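Local coordinates for transcription regulator, Crp family (Thermus thermophilus, PDB 4EV0), which activates transcription from a set of promoters in a cAMP-dependent manner, binding DNA as a homodimer through a winged helix-turn-helix motif, at the interface of chains A and B. Numbering follows the deposited sequence. Chains: chain A/B, Transcription regulator, Crp family.

Contact 1: the interface of chains A and B. Residues chain A 77, 80, 120, 123-124, 127; chain B 80, 120, 123-124, 127.
A:Leu123 and B:Leu123 meet back to back, their CB atoms 3.9 Å apart, where helix 113-155 of chain A packs against helix 114-135 of chain B in the dimer coiled coil. Each CG lies anti to its own carbonyl carbon (chi1 -71° and -72°), and each side chain runs on to the partner helix. CD1 of B:Leu123 rests on the backbone oxygen of A:Ala120 at 3.3 Å, and CD1 of A:Leu123 lies 3.5 Å from O of B:Ala120; these are van der Waals contacts, and no polar bond crosses this patch. One turn on, A:Leu127 and B:Leu127 slide past each other in opposite directions, CD1 of A:Leu127 lying 3.8 Å from CD2 of B:Leu127. The two are not equivalent: A:Leu127 has CG anti to the backbone N (chi1 -163°), whereas B:Leu127 has it anti to the carbonyl carbon. The B:Leu127 CD1 branch meets the methyl CE of A:Met77 at 3.6 Å, the two side chains crossing at about a right angle. An alanine in place of B:Leu127 would probably leave a gap between A:Met77 and A:Leu127 and let the methionine methyl turn more freely. Outside the helix pair, A:Leu80 and B:Leu80 from helices 76-81 lean on B:Ala120 and A:Ala120, CD2 of A:Leu80 touching CB of B:Ala120 at 3.7 Å. The apolar seam joins the subunits and places the cAMP-binding residue A:Met77 against the partner's helix.

Contact 2: the interface of chains A and B. Residues chain A 124, 127-128, 131; chain B 77-78, 81, 86, 123.
A:Arg128 reaches across to B:Asp81 tip to tip, gripping the carboxylate side-on with two nitrogens, one for each oxygen. NE donates to OD2 of B:Asp81 at 2.6 Å, a nearly straight bond (166° at H) that lies close to the guanidinium plane and is also the salt bridge. NH2 donates to OD1 of B:Asp81 at 2.9 Å, more bent and tilted from that plane, but received on the syn lone pair. The two flat groups are turned 37° apart. The arginine chain is extended from CG to NE, whereas B:Asp81 holds CG between backbone N and carbonyl carbon (chi1 60°), turning its carboxylate toward the arginine. Packing is close beneath this grip: B:Met77 slides past the arginine in the opposite direction, its chain bent at chi3, bringing the methyl CE to 3.4 Å from CG of A:Arg128. The same methyl lies 3.6 Å from the backbone O of A:Ala124, and the sulfur SD abuts CD2 of A:Leu127. Toward B:Ser86 the contact is looser: NH1 of A:Arg128 is 3.6 Å from its CB, and OD2 of A:Asp131 stands 4.1 Å from its hydroxyl OG, without a bond. The site lies where helix 113-155 of chain A crosses helix 76-81 of chain B's cyclic nucleotide-binding domain, whose B:Met77, B:Ser78 and B:Ser86 bind cAMP.

Contact 3: the interface of chains A and B. Residues chain A 209-210, 215; chain B 148, 152, 172-173.
With CG anti to the backbone N in both residues (chi1 -169° in A:Glu209, 178° in B:Tyr148), an extended glutamate and a tyrosine ring meet at their ends. The phenol OH of B:Tyr148 donates to the carboxylate OE1 of A:Glu209 at 2.5 Å, arriving on the anti side and 28° out of the carboxylate plane. Carboxylate and ring stand nearly perpendicular, and OE1 also lies at the ring's edge, 3.3 Å from CE1 of B:Tyr148. On the other ortho position, CE2 of B:Tyr148 meets CD1 of A:Leu215 at 3.7 Å, again at the ring edge, so the tyrosine is flanked by a polar and an apolar group of chain A. A phenylalanine in place of B:Tyr148 would probably leave the A:Glu209 carboxylate without this donor and freer to turn. B:Lys152, bent at chi3, comes tip to tip with A:Leu215, its amine NZ 3.2 Å from CD1. The NZ of B:Lys152 is still 4.4 Å from OE2 of A:Glu210; the opposite charges may attract, but do not touch. The other leucine branch, CD2 of A:Leu215, lies 3.9 Å from the backbone O of B:Leu172 in helix 166-173. The site ties the C-terminal segment of chain A to the partner's DNA-binding domain, and may help set how the two domains are held relative to each other.

Contact 4: the interface of chains A and B. Residues chain A 144, 212-215; chain B 145, 173.
Helix 205-212 of chain A ends at A:Ala212, A:Phe213 follows, and the chain turns at A:Gly214 with a positive phi of 86°, presenting the carbonyl of A:Phe213 to chain B. Across this C-terminal tail lies B:Arg145, on helix 139-154 of the partner's Crp-type winged helix-turn-helix domain. The arginine chain is extended from CG to NE, with CG anti to its carbonyl carbon, and carries the guanidinium along the turn. O of A:Phe213 sits over one guanidinium face, 3.4 Å from NE of B:Arg145. Because the oxygen stands above the plane and toward the rim, none of the N-H groups points squarely at it, and the approach is a polar contact without a hydrogen bond. CA of A:Gly214 lies over the same face, farther off. The aromatic ring of A:Phe213 runs alongside the arginine in the opposite direction, offering its edge: CD1 of A:Phe213 is 4.0 Å from CG of B:Arg145, with ring and guanidinium planes 76° apart. At the far tip, NH2 of B:Arg145 approaches the side-chain amide of A:Asn144 on helix 113-155. OD1 of A:Asn144 is 3.7 Å from that nitrogen, beyond bonding reach, and the side chains cross at about a right angle. The backbone carbonyl of A:Phe213 and the side-chain amide oxygen of A:Asn144 may help stabilise the arginine's positive charge electrostatically.

Contact 1: the interface of chains A and B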
ATOM      1  N   MET A  77      14.154  -2.749   2.621  1.00 54.85           N
ATOM      2  CA  MET A  77      13.329  -2.217   3.708  1.00 57.72           C
ATOM      3  C   MET A  77      13.905  -2.422   5.107  1.00 57.87           C
ATOM      4  O   MET A  77      14.154  -1.448   5.824  1.00 61.19           O
ATOM      5  CB  MET A  77      11.926  -2.827   3.696  1.00 60.32           C
ATOM      6  CG  MET A  77      11.171  -2.676   2.401  1.00 61.80           C
ATOM      7  SD  MET A  77      10.568  -1.018   2.057  1.00 67.07           S
ATOM      8  CE  MET A  77      10.283  -1.263   0.309  1.00 66.98           C
ATOM      9  N   LEU A  80      16.967  -0.587   5.745  1.00 50.61           N
ATOM     10  CA  LEU A  80      16.789   0.832   5.995  1.00 55.16           C
ATOM     11  C   LEU A  80      16.176   1.138   7.362  1.00 57.89           C
ATOM     12  O   LEU A  80      16.738   1.951   8.105  1.00 61.67           O
ATOM     13  CB  LEU A  80      15.976   1.480   4.871  1.00 55.51           C
ATOM     14  CG  LEU A  80      16.760   1.640   3.573  1.00 55.07           C
ATOM     15  CD1 LEU A  80      15.855   1.909   2.405  1.00 55.20           C
ATOM     16  CD2 LEU A  80      17.763   2.758   3.716  1.00 58.76           C
ATOM     17  N   ALA A 120      17.494   5.603  -2.412  1.00 53.64           N
ATOM     18  CA  ALA A 120      16.325   6.454  -2.275  1.00 51.12           C
ATOM     19  C   ALA A 120      15.574   6.564  -3.611  1.00 54.75           C
ATOM     20  O   ALA A 120      14.332   6.553  -3.650  1.00 54.92           O
ATOM     21  CB  ALA A 120      16.715   7.831  -1.742  1.00 47.88           C
ATOM     22  N   LEU A 123      13.446   3.394  -4.207  1.00 62.67           N
ATOM     23  CA  LEU A 123      12.269   3.401  -3.361  1.00 60.78           C
ATOM     24  C   LEU A 123      11.245   4.398  -3.888  1.00 63.35           C
ATOM     25  O   LEU A 123      10.038   4.154  -3.823  1.00 61.07           O
ATOM     26  CB  LEU A 123      12.661   3.719  -1.924  1.00 56.33           C
ATOM     27  CG  LEU A 123      13.427   2.590  -1.239  1.00 57.02           C
ATOM     28  CD1 LEU A 123      13.229   2.679   0.252  1.00 55.62           C
ATOM     29  CD2 LEU A 123      12.926   1.247  -1.729  1.00 59.73           C
ATOM     30  N   ALA A 124      11.749   5.502  -4.438  1.00 54.00           N
ATOM     31  CA  ALA A 124      10.913   6.528  -5.066  1.00 55.43           C
ATOM     32  C   ALA A 124      10.125   5.963  -6.243  1.00 58.82           C
ATOM     33  O   ALA A 124       8.959   6.293  -6.426  1.00 59.44           O
ATOM     34  CB  ALA A 124      11.763   7.710  -5.517  1.00 56.08           C
ATOM     35  N   LEU A 127       7.339   3.684  -4.773  1.00 59.96           N
ATOM     36  CA  LEU A 127       6.252   4.480  -4.231  1.00 57.49           C
ATOM     37  C   LEU A 127       5.359   5.037  -5.335  1.00 59.44           C
ATOM     38  O   LEU A 127       4.151   5.164  -5.151  1.00 57.93           O
ATOM     39  CB  LEU A 127       6.782   5.604  -3.353  1.00 52.97           C
ATOM     40  CG  LEU A 127       5.679   6.165  -2.465  1.00 51.22           C
ATOM     41  CD1 LEU A 127       4.932   5.050  -1.740  1.00 51.20           C
ATOM     42  CD2 LEU A 127       6.248   7.171  -1.467  1.00 50.15           C
TER
ATOM     43  N   LEU B  80      14.566  13.053  -6.968  1.00 57.17           N
ATOM     44  CA  LEU B  80      15.414  11.877  -7.039  1.00 57.60           C
ATOM     45  C   LEU B  80      15.483  11.263  -8.427  1.00 61.21           C
ATOM     46  O   LEU B  80      16.575  10.976  -8.911  1.00 65.63           O
ATOM     47  CB  LEU B  80      14.946  10.842  -6.018  1.00 56.85           C
ATOM     48  CG  LEU B  80      15.260  11.185  -4.562  1.00 54.16           C
ATOM     49  CD1 LEU B  80      14.409  10.332  -3.628  1.00 51.76           C
ATOM     50  CD2 LEU B  80      16.767  10.998  -4.283  1.00 56.14           C
ATOM     51  N   ALA B 120      15.843   7.885   1.936  1.00 52.18           N
ATOM     52  CA  ALA B 120      15.549   6.475   1.722  1.00 53.52           C
ATOM     53  C   ALA B 120      14.627   5.921   2.818  1.00 55.00           C
ATOM     54  O   ALA B 120      13.611   5.288   2.514  1.00 56.34           O
ATOM     55  CB  ALA B 120      16.863   5.643   1.614  1.00 50.82           C
ATOM     56  N   LEU B 123      10.993   7.296   2.665  1.00 53.59           N
ATOM     57  CA  LEU B 123      10.289   6.583   1.611  1.00 57.04           C
ATOM     58  C   LEU B 123       9.953   5.144   2.048  1.00 60.10           C
ATOM     59  O   LEU B 123       8.898   4.597   1.702  1.00 62.17           O
ATOM     60  CB  LEU B 123      11.127   6.567   0.329  1.00 54.76           C
ATOM     61  CG  LEU B 123      11.200   7.933  -0.364  1.00 55.72           C
ATOM     62  CD1 LEU B 123      12.172   7.881  -1.544  1.00 53.44           C
ATOM     63  CD2 LEU B 123       9.820   8.413  -0.818  1.00 58.28           C
ATOM     64  N   ALA B 124      10.852   4.536   2.811  1.00 53.90           N
ATOM     65  CA  ALA B 124      10.585   3.200   3.314  1.00 56.51           C
ATOM     66  C   ALA B 124       9.413   3.248   4.289  1.00 59.43           C
ATOM     67  O   ALA B 124       8.543   2.404   4.224  1.00 61.56           O
ATOM     68  CB  ALA B 124      11.831   2.590   3.958  1.00 53.79           C
ATOM     69  N   LEU B 127       6.227   3.516   2.278  1.00 65.75           N
ATOM     70  CA  LEU B 127       5.863   2.273   1.601  1.00 67.27           C
ATOM     71  C   LEU B 127       5.240   1.268   2.571  1.00 67.92           C
ATOM     72  O   LEU B 127       4.432   0.431   2.177  1.00 70.60           O
ATOM     73  CB  LEU B 127       7.074   1.665   0.874  1.00 63.66           C
ATOM     74  CG  LEU B 127       7.470   2.220  -0.502  1.00 61.87           C
ATOM     75  CD1 LEU B 127       8.938   1.931  -0.758  1.00 58.57           C
ATOM     76  CD2 LEU B 127       6.628   1.625  -1.620  1.00 63.00           C
TER

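Contact 2: the interface of chains A and B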
ATOM      1  N   ALA A 124      11.749   5.502  -4.438  1.00 54.00           N
ATOM      2  CA  ALA A 124      10.913   6.528  -5.066  1.00 55.43           C
ATOM      3  C   ALA A 124      10.125   5.963  -6.243  1.00 58.82           C
ATOM      4  O   ALA A 124       8.959   6.293  -6.426  1.00 59.44           O
ATOM      5  CB  ALA A 124      11.763   7.710  -5.517  1.00 56.08           C
ATOM      6  N   LEU A 127       7.339   3.684  -4.773  1.00 59.96           N
ATOM      7  CA  LEU A 127       6.252   4.480  -4.231  1.00 57.49           C
ATOM      8  C   LEU A 127       5.359   5.037  -5.335  1.00 59.44           C
ATOM      9  O   LEU A 127       4.151   5.164  -5.151  1.00 57.93           O
ATOM     10  CB  LEU A 127       6.782   5.604  -3.353  1.00 52.97           C
ATOM     11  CG  LEU A 127       5.679   6.165  -2.465  1.00 51.22           C
ATOM     12  CD1 LEU A 127       4.932   5.050  -1.740  1.00 51.20           C
ATOM     13  CD2 LEU A 127       6.248   7.171  -1.467  1.00 50.15           C
ATOM     14  N   ARG A 128       5.952   5.355  -6.486  1.00 56.86           N
ATOM     15  CA  ARG A 128       5.163   5.762  -7.648  1.00 58.97           C
ATOM     16  C   ARG A 128       4.205   4.648  -8.031  1.00 58.60           C
ATOM     17  O   ARG A 128       3.028   4.902  -8.264  1.00 60.77           O
ATOM     18  CB  ARG A 128       6.046   6.093  -8.855  1.00 57.40           C
ATOM     19  CG  ARG A 128       6.652   7.487  -8.841  1.00 59.35           C
ATOM     20  CD  ARG A 128       7.653   7.751  -9.982  1.00 61.79           C
ATOM     21  NE  ARG A 128       8.465   8.932  -9.690  1.00 61.27           N
ATOM     22  CZ  ARG A 128       8.001  10.189  -9.699  1.00 62.97           C
ATOM     23  NH1 ARG A 128       6.728  10.454  -9.996  1.00 63.16           N
ATOM     24  NH2 ARG A 128       8.810  11.192  -9.399  1.00 61.12           N
ATOM     25  N   ASP A 131       1.331   4.225  -5.512  1.00 60.63           N
ATOM     26  CA  ASP A 131       0.298   5.230  -5.609  1.00 59.38           C
ATOM     27  C   ASP A 131      -0.634   4.876  -6.749  1.00 63.49           C
ATOM     28  O   ASP A 131      -1.853   5.032  -6.641  1.00 64.11           O
ATOM     29  CB  ASP A 131       0.907   6.608  -5.848  1.00 59.18           C
ATOM     30  CG  ASP A 131       1.673   7.130  -4.638  1.00 56.27           C
ATOM     31  OD1 ASP A 131       1.484   6.590  -3.521  1.00 50.59           O
ATOM     32  OD2 ASP A 131       2.465   8.092  -4.816  1.00 57.75           O
TER
ATOM     33  N   MET B  77      10.470  12.802  -4.721  1.00 64.03           N
ATOM     34  CA  MET B  77      10.509  11.806  -5.784  1.00 67.10           C
ATOM     35  C   MET B  77      10.997  12.392  -7.115  1.00 69.36           C
ATOM     36  O   MET B  77      11.897  11.836  -7.740  1.00 69.94           O
ATOM     37  CB  MET B  77       9.163  11.083  -5.904  1.00 63.97           C
ATOM     38  CG  MET B  77       8.829  10.262  -4.648  1.00 64.13           C
ATOM     39  SD  MET B  77       7.074   9.834  -4.336  1.00 63.51           S
ATOM     40  CE  MET B  77       6.611   8.961  -5.818  1.00 63.44           C
ATOM     41  N   SER B  78      10.425  13.519  -7.534  1.00 60.91           N
ATOM     42  CA  SER B  78      10.871  14.176  -8.758  1.00 63.71           C
ATOM     43  C   SER B  78      12.310  14.653  -8.596  1.00 64.09           C
ATOM     44  O   SER B  78      13.097  14.616  -9.541  1.00 65.91           O
ATOM     45  CB  SER B  78       9.951  15.336  -9.124  1.00 63.87           C
ATOM     46  OG  SER B  78       8.636  14.867  -9.386  1.00 64.09           O
ATOM     47  N   ASP B  81      14.331  11.067  -9.068  1.00 65.68           N
ATOM     48  CA  ASP B  81      14.274  10.317 -10.330  1.00 70.71           C
ATOM     49  C   ASP B  81      13.994  11.165 -11.577  1.00 71.57           C
ATOM     50  O   ASP B  81      13.991  10.648 -12.699  1.00 74.65           O
ATOM     51  CB  ASP B  81      13.265   9.158 -10.239  1.00 70.26           C
ATOM     52  CG  ASP B  81      11.840   9.625  -9.940  1.00 69.82           C
ATOM     53  OD1 ASP B  81      11.526  10.820 -10.201  1.00 65.34           O
ATOM     54  OD2 ASP B  81      11.028   8.784  -9.442  1.00 68.36           O
ATOM     55  N   SER B  86       4.365  13.005  -8.598  1.00 60.33           N
ATOM     56  CA  SER B  86       3.394  11.939  -8.414  1.00 61.24           C
ATOM     57  C   SER B  86       2.111  12.423  -7.720  1.00 60.35           C
ATOM     58  O   SER B  86       1.149  11.674  -7.617  1.00 60.46           O
ATOM     59  CB  SER B  86       4.023  10.794  -7.626  1.00 58.08           C
ATOM     60  OG  SER B  86       4.477  11.251  -6.366  1.00 56.84           O
ATOM     61  N   LEU B 123      10.993   7.296   2.665  1.00 53.59           N
ATOM     62  CA  LEU B 123      10.289   6.583   1.611  1.00 57.04           C
ATOM     63  C   LEU B 123       9.953   5.144   2.048  1.00 60.10           C
ATOM     64  O   LEU B 123       8.898   4.597   1.702  1.00 62.17           O
ATOM     65  CB  LEU B 123      11.127   6.567   0.329  1.00 54.76           C
ATOM     66  CG  LEU B 123      11.200   7.933  -0.364  1.00 55.72           C
ATOM     67  CD1 LEU B 123      12.172   7.881  -1.544  1.00 53.44           C
ATOM     68  CD2 LEU B 123       9.820   8.413  -0.818  1.00 58.28           C
TER

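Contact 3: the interface of chains A and B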
ATOM      1  N   GLU A 209     -23.360 -10.932  -6.084  1.00 47.33           N
ATOM      2  CA  GLU A 209     -23.165 -11.279  -4.684  1.00 49.32           C
ATOM      3  C   GLU A 209     -21.679 -11.480  -4.392  1.00 50.26           C
ATOM      4  O   GLU A 209     -21.128 -10.890  -3.461  1.00 48.37           O
ATOM      5  CB  GLU A 209     -23.961 -12.549  -4.338  1.00 52.22           C
ATOM      6  CG  GLU A 209     -24.035 -12.864  -2.850  1.00 54.95           C
ATOM      7  CD  GLU A 209     -24.686 -14.213  -2.571  1.00 62.44           C
ATOM      8  OE1 GLU A 209     -23.948 -15.218  -2.544  1.00 68.29           O
ATOM      9  OE2 GLU A 209     -25.923 -14.274  -2.384  1.00 64.16           O
ATOM     10  N   GLU A 210     -21.027 -12.303  -5.201  1.00 45.46           N
ATOM     11  CA  GLU A 210     -19.586 -12.486  -5.065  1.00 48.10           C
ATOM     12  C   GLU A 210     -18.825 -11.150  -5.123  1.00 46.48           C
ATOM     13  O   GLU A 210     -17.903 -10.916  -4.331  1.00 46.34           O
ATOM     14  CB  GLU A 210     -19.059 -13.457  -6.123  1.00 54.53           C
ATOM     15  CG  GLU A 210     -19.451 -14.916  -5.884  1.00 59.72           C
ATOM     16  CD  GLU A 210     -18.240 -15.826  -5.752  1.00 69.34           C
ATOM     17  OE1 GLU A 210     -17.356 -15.810  -6.659  1.00 68.34           O
ATOM     18  OE2 GLU A 210     -18.172 -16.546  -4.726  1.00 71.58           O
ATOM     19  N   LEU A 215     -15.078 -11.131  -3.525  1.00 53.02           N
ATOM     20  CA  LEU A 215     -14.632 -12.455  -3.927  1.00 58.54           C
ATOM     21  C   LEU A 215     -14.482 -12.544  -5.445  1.00 59.88           C
ATOM     22  O   LEU A 215     -13.882 -13.481  -5.963  1.00 65.86           O
ATOM     23  CB  LEU A 215     -15.624 -13.496  -3.404  1.00 59.97           C
ATOM     24  CG  LEU A 215     -15.762 -13.548  -1.872  1.00 59.24           C
ATOM     25  CD1 LEU A 215     -16.840 -14.543  -1.445  1.00 62.33           C
ATOM     26  CD2 LEU A 215     -14.430 -13.895  -1.195  1.00 63.07           C
TER
ATOM     27  N   TYR B 148     -21.193 -13.745   6.062  1.00 49.48           N
ATOM     28  CA  TYR B 148     -21.442 -14.379   4.767  1.00 47.86           C
ATOM     29  C   TYR B 148     -20.647 -15.669   4.591  1.00 47.67           C
ATOM     30  O   TYR B 148     -21.170 -16.661   4.076  1.00 47.76           O
ATOM     31  CB  TYR B 148     -21.067 -13.414   3.656  1.00 45.98           C
ATOM     32  CG  TYR B 148     -21.225 -13.933   2.236  1.00 45.44           C
ATOM     33  CD1 TYR B 148     -22.485 -14.208   1.706  1.00 46.63           C
ATOM     34  CD2 TYR B 148     -20.108 -14.096   1.410  1.00 43.07           C
ATOM     35  CE1 TYR B 148     -22.631 -14.654   0.397  1.00 46.51           C
ATOM     36  CE2 TYR B 148     -20.240 -14.534   0.105  1.00 43.90           C
ATOM     37  CZ  TYR B 148     -21.502 -14.807  -0.402  1.00 46.36           C
ATOM     38  OH  TYR B 148     -21.623 -15.243  -1.710  1.00 47.62           O
ATOM     39  N   LYS B 152     -22.111 -19.349   4.054  1.00 57.72           N
ATOM     40  CA  LYS B 152     -21.669 -20.272   3.017  1.00 57.75           C
ATOM     41  C   LYS B 152     -21.504 -21.713   3.524  1.00 60.98           C
ATOM     42  O   LYS B 152     -21.767 -22.674   2.796  1.00 61.48           O
ATOM     43  CB  LYS B 152     -20.375 -19.771   2.362  1.00 53.38           C
ATOM     44  CG  LYS B 152     -20.620 -19.064   1.034  1.00 55.26           C
ATOM     45  CD  LYS B 152     -19.571 -18.006   0.721  1.00 50.85           C
ATOM     46  CE  LYS B 152     -18.391 -18.620   0.002  1.00 53.94           C
ATOM     47  NZ  LYS B 152     -17.471 -17.569  -0.503  1.00 53.35           N
ATOM     48  N   LEU B 172     -11.646 -17.987   3.816  1.00 55.64           N
ATOM     49  CA  LEU B 172     -12.962 -18.001   3.191  1.00 55.52           C
ATOM     50  C   LEU B 172     -13.476 -16.585   2.966  1.00 54.55           C
ATOM     51  O   LEU B 172     -13.881 -16.248   1.859  1.00 54.80           O
ATOM     52  CB  LEU B 172     -13.959 -18.797   4.038  1.00 56.48           C
ATOM     53  CG  LEU B 172     -14.837 -19.831   3.324  1.00 57.79           C
ATOM     54  CD1 LEU B 172     -16.324 -19.535   3.513  1.00 57.39           C
ATOM     55  CD2 LEU B 172     -14.493 -19.914   1.842  1.00 58.91           C
ATOM     56  N   ALA B 173     -13.421 -15.755   4.007  1.00 62.03           N
ATOM     57  CA  ALA B 173     -13.987 -14.400   3.961  1.00 62.46           C
ATOM     58  C   ALA B 173     -13.093 -13.347   3.299  1.00 65.37           C
ATOM     59  O   ALA B 173     -13.577 -12.290   2.893  1.00 63.81           O
ATOM     60  CB  ALA B 173     -14.383 -13.949   5.355  1.00 62.67           C
TER

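Contact 4: the interface of chains A and B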
ATOM      1  N   ASN A 144     -16.984  -3.034  -4.905  1.00 38.90           N
ATOM      2  CA  ASN A 144     -17.594  -3.948  -3.945  1.00 36.64           C
ATOM      3  C   ASN A 144     -18.817  -3.285  -3.295  1.00 36.48           C
ATOM      4  O   ASN A 144     -19.888  -3.888  -3.162  1.00 34.55           O
ATOM      5  CB  ASN A 144     -16.610  -4.339  -2.835  1.00 40.70           C
ATOM      6  CG  ASN A 144     -15.278  -4.925  -3.361  1.00 44.77           C
ATOM      7  OD1 ASN A 144     -14.216  -4.622  -2.810  1.00 47.03           O
ATOM      8  ND2 ASN A 144     -15.336  -5.774  -4.392  1.00 42.97           N
ATOM      9  N   ALA A 212     -19.963  -8.206  -4.415  1.00 37.72           N
ATOM     10  CA  ALA A 212     -20.371  -7.475  -3.218  1.00 36.54           C
ATOM     11  C   ALA A 212     -19.550  -7.861  -1.982  1.00 39.61           C
ATOM     12  O   ALA A 212     -19.362  -7.035  -1.085  1.00 38.67           O
ATOM     13  CB  ALA A 212     -21.860  -7.697  -2.962  1.00 35.27           C
ATOM     14  N   PHE A 213     -19.063  -9.106  -1.921  1.00 39.47           N
ATOM     15  CA  PHE A 213     -18.262  -9.506  -0.765  1.00 42.42           C
ATOM     16  C   PHE A 213     -16.740  -9.525  -0.986  1.00 43.49           C
ATOM     17  O   PHE A 213     -15.991  -9.906  -0.091  1.00 46.97           O
ATOM     18  CB  PHE A 213     -18.761 -10.828  -0.171  1.00 45.45           C
ATOM     19  CG  PHE A 213     -20.114 -10.721   0.475  1.00 44.27           C
ATOM     20  CD1 PHE A 213     -20.249 -10.139   1.723  1.00 44.24           C
ATOM     21  CD2 PHE A 213     -21.253 -11.180  -0.179  1.00 43.74           C
ATOM     22  CE1 PHE A 213     -21.494 -10.024   2.320  1.00 44.37           C
ATOM     23  CE2 PHE A 213     -22.509 -11.073   0.406  1.00 43.91           C
ATOM     24  CZ  PHE A 213     -22.632 -10.497   1.659  1.00 44.95           C
ATOM     25  N   GLY A 214     -16.292  -9.096  -2.165  1.00 40.43           N
ATOM     26  CA  GLY A 214     -14.866  -8.974  -2.453  1.00 43.87           C
ATOM     27  C   GLY A 214     -14.249 -10.267  -2.956  1.00 49.75           C
ATOM     28  O   GLY A 214     -13.043 -10.474  -2.846  1.00 54.27           O
ATOM     29  N   LEU A 215     -15.078 -11.131  -3.525  1.00 53.02           N
ATOM     30  CA  LEU A 215     -14.632 -12.455  -3.927  1.00 58.54           C
ATOM     31  C   LEU A 215     -14.482 -12.544  -5.445  1.00 59.88           C
ATOM     32  O   LEU A 215     -13.882 -13.481  -5.963  1.00 65.86           O
ATOM     33  CB  LEU A 215     -15.624 -13.496  -3.404  1.00 59.97           C
ATOM     34  CG  LEU A 215     -15.762 -13.548  -1.872  1.00 59.24           C
ATOM     35  CD1 LEU A 215     -16.840 -14.543  -1.445  1.00 62.33           C
ATOM     36  CD2 LEU A 215     -14.430 -13.895  -1.195  1.00 63.07           C
TER
ATOM     37  N   ARG B 145     -18.842  -9.674   5.848  1.00 46.83           N
ATOM     38  CA  ARG B 145     -18.072 -10.641   5.085  1.00 45.52           C
ATOM     39  C   ARG B 145     -17.830 -11.941   5.854  1.00 44.44           C
ATOM     40  O   ARG B 145     -17.874 -13.027   5.278  1.00 41.40           O
ATOM     41  CB  ARG B 145     -16.744 -10.016   4.637  1.00 45.58           C
ATOM     42  CG  ARG B 145     -16.944  -8.930   3.590  1.00 46.63           C
ATOM     43  CD  ARG B 145     -15.663  -8.392   3.003  1.00 45.50           C
ATOM     44  NE  ARG B 145     -15.983  -7.291   2.098  1.00 51.54           N
ATOM     45  CZ  ARG B 145     -15.097  -6.671   1.323  1.00 55.18           C
ATOM     46  NH1 ARG B 145     -13.817  -7.049   1.328  1.00 52.08           N
ATOM     47  NH2 ARG B 145     -15.495  -5.669   0.538  1.00 57.11           N
ATOM     48  N   ALA B 173     -13.421 -15.755   4.007  1.00 62.03           N
ATOM     49  CA  ALA B 173     -13.987 -14.400   3.961  1.00 62.46           C
ATOM     50  C   ALA B 173     -13.093 -13.347   3.299  1.00 65.37           C
ATOM     51  O   ALA B 173     -13.577 -12.290   2.893  1.00 63.81           O
ATOM     52  CB  ALA B 173     -14.383 -13.949   5.355  1.00 62.67           C
TER

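The four contacts form two clusters. Contact 1 and contact 2 have C-alpha centres about 8 Å apart and share A:Ala124, A:Leu127 and B:Leu123, joining the coiled-coil helices and the cAMP-binding helices 76-81. Contact 3 and contact 4 are about 5 Å apart, sharing A:Leu215 and B:Ala173 between the DNA-binding domains. The C-alpha centres of the two clusters lie about 31 to 36 Å apart, but in chain A helix 113-155 runs unbroken from contact 1 to A:Asn144 of contact 4. In chain B the corresponding stretch is split into helices 114-135 and 139-154, which may contribute to the interface's inexact two-fold.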